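Local coordinates for CdiI (Burkholderia pseudomallei 1026a, PDB 4G6V), which serves as the immunity protein of a contact-dependent growth inhibition system, binding the CdiA-CT tRNase toxin and probably blocking its activity, at residues L9-D12 / R13-E17; V64-N67 / D68-S71; P76-S79 / K80-D84. All blocks are in the same frame, centred on the assembly; numbering follows the deposited sequence.

How the contacts relate
All three contacts are local, each made within its own continuous run of chain. They follow one another in sequence. Contact 1 is partly buried and turns the end of strand 4-9 into helix 13-26. Contact 2 is buried and spans the end of strand 60-66 and the turn after it, on the other side of the chain's centre, about 24 Å away between centres. It also meets the toxin chain, and has side-chain hydrogen bonds within turn 68-71 and to the toxin. Contact 3 is regular helix, bonded through the backbone, with one buried face and one exposed face. Contacts 2 and 3 touch, with V64 CG2 3.9 Å from L82 CD1. Contact 1 touches neither.

Contact 1 of 3, residues L9-D12 / R13-E17; sequences LSID and RGAAE
In I11 the first torsion (chi1 60°) sets CG1 between the backbone N and the carbonyl carbon, and the extended second torsion carries CD1 on to A16. D12 has a similar first torsion (chi1 70°), which folds its carboxylate back over the first turn of the helix. There it lies beside the A15 methyl.

I11 CD1 lies against the backbone side of A16, 3.5 Å from its CA. It reaches A15 CB more loosely, at 4.3 Å. L9 CD1 meets the methyl of the same alanine, A16 CB, at 3.4 Å. A16 is thus met by two branched chains from the segment before the helix, L9 at CB and I11 mainly at CA.

One backbone bond closes the turn. A16 N donates to D12 O at 3.0 Å, and the N-H points almost straight at the oxygen (163°). The negative charge of D12 lies near the start of the helix, where the helix dipole would probably favour it.

Around the contact, A16 also packs on V40 of strand 35-42 and S60 of strand 60-66. I11 and L9 both rest on F86, and I11 O is hydrogen-bonded to S60 OG.

The arrangement is typical of a strand-to-helix connection, with an aspartate at the N-cap position and apolar residues just before it packed against the first turn.

Contact 2 of 3, residues V64-N67 / D68-S71; sequences VSLN and DKNS
L66 makes the main side-chain contact with the turn that follows it, chiefly with backbone carbonyls. Its CG is anti to the backbone N (chi1 175°), which sends the isobutyl end along the chain toward D68-S71. CD1 meets the D68 carbonyl oxygen at 3.3 Å and lies 3.8 Å from the S71 carbonyl oxygen. The other branch, CD2, approaches CD of K69 at 4.3 Å, a looser touch on the aliphatic part of the lysine. These are van der Waals contacts. No hydrogen bond joins residues 64-67 to residues 68-71.

The hydrogen bonds lie within the turn itself and centre on D68. S71 N donates to D68 O at 2.9 Å, closing a type I beta turn over K69 and N70. The D68 side chain adds two bonds. OD2 accepts from S71 OG at 2.8 Å, and the hydroxyl comes from above the carboxylate plane, 40° out of it. OD1 takes a weak bond from N70 N at 3.2 Å, in the manner of an Asx turn. Both carboxylate oxygens are thus used inside the turn, which should limit rotation of the group.

The outward polar groups serve the interface with the toxin. K69 NZ forms a salt bridge with E66 of the toxin chain. N67 ND2 is hydrogen-bonded to the carbonyl of P89 of the toxin chain, and N67 O accepts from N91 of that chain.

Strand 60-66 ends here between strands 35-42 and 4-9, and the turn leads on to helix 75-84. L66 is packed against I3, F35 and A72, S71 also touches F35, and N67 ND2 has a further hydrogen bond to G33 O, near the end of helix 28-34.

Contact 3 of 3, residues P76-S79 / K80-D84; sequences PIVS and KILVD
P76-S79 and K80-D84 meet as successive turns of one alpha helix, 75-84, which packs against the antiparallel sheet of this alpha+beta protein.

Backbone hydrogen bonds carry the contact, four of them in the i to i+4 pattern. I81 N donates to I77 O at 3.0 Å with a nearly straight N-H (169°). L82 N reaches V78 O at 3.1 Å. K80 N reaches P76 O at the longer distance of 3.2 Å, and it sits above the carbonyl plane, 43° out of it. The bond from V83 N to S79 O completes the set. S79 O also takes a weak bond from L82 N, so this one oxygen has two donors.

Apolar side chains meet in two i to i+4 pairs. I77 and I81 lie side by side and point the same way, with CG1 of I77 4.2 Å from CD1 of I81. V78 and L82 pair with CG1 and CD1 4.3 Å apart. In L82, CG is anti to the carbonyl carbon (chi1 -67°), which brings it back over V78 O at 3.3 Å.

The surroundings of the two pairs differ in part. V78 and L82 pack on strand 4-9 through L5 and C7, and L82 also touches I93 of strand 91-95. I81 rests on L30 and F31 of helix 28-34, and V78 shares L30 with it, while I77 is exposed.

The S79 hydroxyl turns back up the helix, where OG is hydrogen-bonded to the carbonyl oxygen of I75.

Contact 1 of 3, residues L9-D12 / R13-E17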
# COMPACT_ATOMS: atom_id res chain seq x y z
N LEU B 9 -3.63 -12.81 -9.67
CA LEU B 9 -3.47 -13.55 -10.91
C LEU B 9 -4.25 -14.85 -10.91
O LEU B 9 -4.41 -15.50 -9.87
CB LEU B 9 -1.99 -13.86 -11.18
CG LEU B 9 -1.03 -12.71 -11.45
CD1 LEU B 9 0.38 -13.23 -11.53
CD2 LEU B 9 -1.40 -11.96 -12.72
N SER B 10 -4.74 -15.24 -12.08
CA SER B 10 -5.46 -16.49 -12.21
C SER B 10 -4.47 -17.65 -12.32
O SER B 10 -4.80 -18.77 -11.98
CB SER B 10 -6.39 -16.43 -13.41
OG SER B 10 -5.65 -16.48 -14.61
N ILE B 11 -3.24 -17.36 -12.78
CA ILE B 11 -2.20 -18.39 -12.93
C ILE B 11 -1.50 -18.74 -11.61
O ILE B 11 -1.61 -18.02 -10.62
CB ILE B 11 -1.15 -18.01 -14.00
CG1 ILE B 11 -0.43 -16.71 -13.64
CG2 ILE B 11 -1.81 -17.81 -15.34
CD1 ILE B 11 0.71 -16.37 -14.56
N ASP B 12 -0.79 -19.86 -11.58
CA ASP B 12 -0.11 -20.31 -10.36
C ASP B 12 1.18 -19.52 -10.08
O ASP B 12 1.67 -18.76 -10.92
CB ASP B 12 0.14 -21.81 -10.37
CG ASP B 12 1.21 -22.22 -11.38
OD1 ASP B 12 1.88 -23.26 -11.18
OD2 ASP B 12 1.38 -21.49 -12.38
N ARG B 13 1.69 -19.70 -8.87
CA ARG B 13 2.79 -18.88 -8.37
C ARG B 13 4.04 -18.96 -9.26
O ARG B 13 4.55 -17.93 -9.73
CB ARG B 13 3.10 -19.26 -6.93
CG ARG B 13 4.20 -18.46 -6.32
CD ARG B 13 4.82 -19.20 -5.19
NE ARG B 13 5.26 -20.52 -5.64
CZ ARG B 13 6.30 -20.72 -6.46
NH1 ARG B 13 6.98 -19.67 -6.93
NH2 ARG B 13 6.65 -21.96 -6.83
N GLY B 14 4.50 -20.18 -9.52
CA GLY B 14 5.68 -20.41 -10.35
C GLY B 14 5.63 -19.75 -11.71
O GLY B 14 6.56 -19.04 -12.11
N ALA B 15 4.53 -19.97 -12.44
CA ALA B 15 4.37 -19.38 -13.76
C ALA B 15 4.34 -17.86 -13.66
O ALA B 15 5.00 -17.16 -14.44
CB ALA B 15 3.08 -19.90 -14.43
N ALA B 16 3.58 -17.36 -12.69
CA ALA B 16 3.48 -15.93 -12.43
C ALA B 16 4.87 -15.32 -12.34
O ALA B 16 5.17 -14.28 -12.94
CB ALA B 16 2.69 -15.67 -11.15
N GLU B 17 5.73 -15.99 -11.58
CA GLU B 17 7.07 -15.49 -11.33
C GLU B 17 7.91 -15.52 -12.61
O GLU B 17 8.52 -14.53 -12.99
CB GLU B 17 7.73 -16.31 -10.21
CG GLU B 17 8.87 -15.61 -9.53
CD GLU B 17 8.43 -14.41 -8.70
OE1 GLU B 17 7.86 -14.60 -7.60
OE2 GLU B 17 8.68 -13.27 -9.16

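Contact 2 of 3, residues V64-N67 / D68-S71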
# COMPACT_ATOMS: atom_id res chain seq x y z
N VAL B 64 3.11 -4.52 -5.92
CA VAL B 64 3.98 -3.55 -6.57
C VAL B 64 3.95 -2.24 -5.77
O VAL B 64 2.93 -1.58 -5.69
CB VAL B 64 3.57 -3.26 -8.04
CG1 VAL B 64 4.55 -2.32 -8.73
CG2 VAL B 64 3.50 -4.54 -8.82
N SER B 65 5.08 -1.88 -5.18
CA SER B 65 5.17 -0.68 -4.36
C SER B 65 5.72 0.49 -5.14
O SER B 65 6.64 0.33 -5.94
CB SER B 65 6.04 -0.93 -3.15
OG SER B 65 5.36 -1.80 -2.25
N LEU B 66 5.14 1.66 -4.89
CA LEU B 66 5.64 2.90 -5.45
C LEU B 66 6.81 3.34 -4.57
O LEU B 66 6.63 3.81 -3.43
CB LEU B 66 4.53 3.96 -5.51
CG LEU B 66 4.93 5.37 -5.98
CD1 LEU B 66 5.26 5.39 -7.48
CD2 LEU B 66 3.86 6.43 -5.63
N ASN B 67 8.02 3.15 -5.09
CA ASN B 67 9.21 3.44 -4.31
C ASN B 67 9.74 4.85 -4.52
O ASN B 67 10.37 5.42 -3.64
CB ASN B 67 10.30 2.43 -4.61
CG ASN B 67 11.29 2.32 -3.50
OD1 ASN B 67 10.91 2.27 -2.32
ND2 ASN B 67 12.57 2.29 -3.85
N ASP B 68 9.53 5.39 -5.71
CA ASP B 68 9.88 6.77 -6.00
C ASP B 68 8.60 7.58 -6.15
O ASP B 68 7.86 7.41 -7.12
CB ASP B 68 10.73 6.86 -7.27
CG ASP B 68 10.92 8.29 -7.75
OD1 ASP B 68 11.01 9.21 -6.90
OD2 ASP B 68 10.96 8.51 -8.98
N LYS B 69 8.34 8.46 -5.17
CA LYS B 69 7.12 9.26 -5.15
C LYS B 69 6.96 10.10 -6.43
O LYS B 69 5.86 10.28 -6.91
CB LYS B 69 7.08 10.16 -3.92
CG LYS B 69 6.95 9.41 -2.59
CD LYS B 69 5.56 8.80 -2.42
CE LYS B 69 5.37 8.29 -1.00
NZ LYS B 69 6.16 9.13 -0.01
N ASN B 70 8.07 10.59 -6.97
CA ASN B 70 8.06 11.35 -8.22
C ASN B 70 7.57 10.59 -9.44
O ASN B 70 7.47 11.17 -10.51
CB ASN B 70 9.46 11.88 -8.55
CG ASN B 70 9.86 13.03 -7.68
OD1 ASN B 70 9.01 13.76 -7.16
ND2 ASN B 70 11.17 13.22 -7.51
N SER B 71 7.29 9.31 -9.28
CA SER B 71 6.85 8.47 -10.39
C SER B 71 5.42 8.01 -10.17
O SER B 71 4.94 7.08 -10.82
CB SER B 71 7.78 7.26 -10.57
OG SER B 71 9.10 7.66 -10.89

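Contact 3 of 3, residues P76-S79 / K80-D84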
# COMPACT_ATOMS: atom_id res chain seq x y z
N PRO B 76 -0.79 4.13 -13.95
CA PRO B 76 -1.60 3.62 -15.07
C PRO B 76 -0.79 2.98 -16.19
O PRO B 76 -1.29 2.07 -16.86
CB PRO B 76 -2.28 4.89 -15.61
CG PRO B 76 -2.21 5.87 -14.52
CD PRO B 76 -0.96 5.58 -13.76
N ILE B 77 0.42 3.47 -16.42
CA ILE B 77 1.29 2.84 -17.42
C ILE B 77 1.91 1.54 -16.89
O ILE B 77 2.02 0.55 -17.61
CB ILE B 77 2.39 3.78 -17.92
CG1 ILE B 77 3.30 3.07 -18.92
CG2 ILE B 77 3.24 4.24 -16.79
CD1 ILE B 77 4.62 3.78 -19.12
N VAL B 78 2.31 1.56 -15.63
CA VAL B 78 2.76 0.34 -14.96
C VAL B 78 1.67 -0.72 -14.96
O VAL B 78 1.92 -1.89 -15.24
CB VAL B 78 3.20 0.61 -13.52
CG1 VAL B 78 3.21 -0.67 -12.75
CG2 VAL B 78 4.58 1.26 -13.51
N SER B 79 0.44 -0.31 -14.67
CA SER B 79 -0.69 -1.23 -14.66
C SER B 79 -0.86 -1.91 -16.01
O SER B 79 -1.05 -3.12 -16.09
CB SER B 79 -1.98 -0.52 -14.29
OG SER B 79 -1.92 -0.14 -12.93
N LYS B 80 -0.78 -1.11 -17.07
CA LYS B 80 -0.93 -1.63 -18.43
C LYS B 80 0.20 -2.61 -18.78
O LYS B 80 -0.06 -3.69 -19.30
CB LYS B 80 -1.02 -0.47 -19.42
CG LYS B 80 -0.80 -0.88 -20.84
CD LYS B 80 0.05 0.14 -21.59
CE LYS B 80 1.04 -0.55 -22.54
NZ LYS B 80 0.39 -1.43 -23.55
N ILE B 81 1.45 -2.24 -18.46
CA ILE B 81 2.61 -3.10 -18.68
C ILE B 81 2.41 -4.47 -18.03
O ILE B 81 2.85 -5.51 -18.55
CB ILE B 81 3.90 -2.43 -18.14
CG1 ILE B 81 4.39 -1.35 -19.11
CG2 ILE B 81 5.02 -3.44 -17.91
CD1 ILE B 81 5.50 -0.48 -18.53
N LEU B 82 1.74 -4.47 -16.87
CA LEU B 82 1.48 -5.70 -16.15
C LEU B 82 0.37 -6.56 -16.82
O LEU B 82 0.55 -7.75 -17.02
CB LEU B 82 1.19 -5.42 -14.66
CG LEU B 82 2.32 -4.86 -13.77
CD1 LEU B 82 1.86 -4.71 -12.32
CD2 LEU B 82 3.60 -5.73 -13.80
N VAL B 83 -0.74 -5.95 -17.18
CA VAL B 83 -1.81 -6.63 -17.92
C VAL B 83 -1.26 -7.33 -19.18
O VAL B 83 -1.71 -8.42 -19.57
CB VAL B 83 -2.94 -5.61 -18.34
CG1 VAL B 83 -3.93 -6.25 -19.30
CG2 VAL B 83 -3.66 -5.01 -17.14
N ASP B 84 -0.27 -6.69 -19.81
CA ASP B 84 0.28 -7.16 -21.08
C ASP B 84 1.34 -8.25 -20.91
O ASP B 84 1.53 -9.07 -21.81
CB ASP B 84 0.84 -5.99 -21.90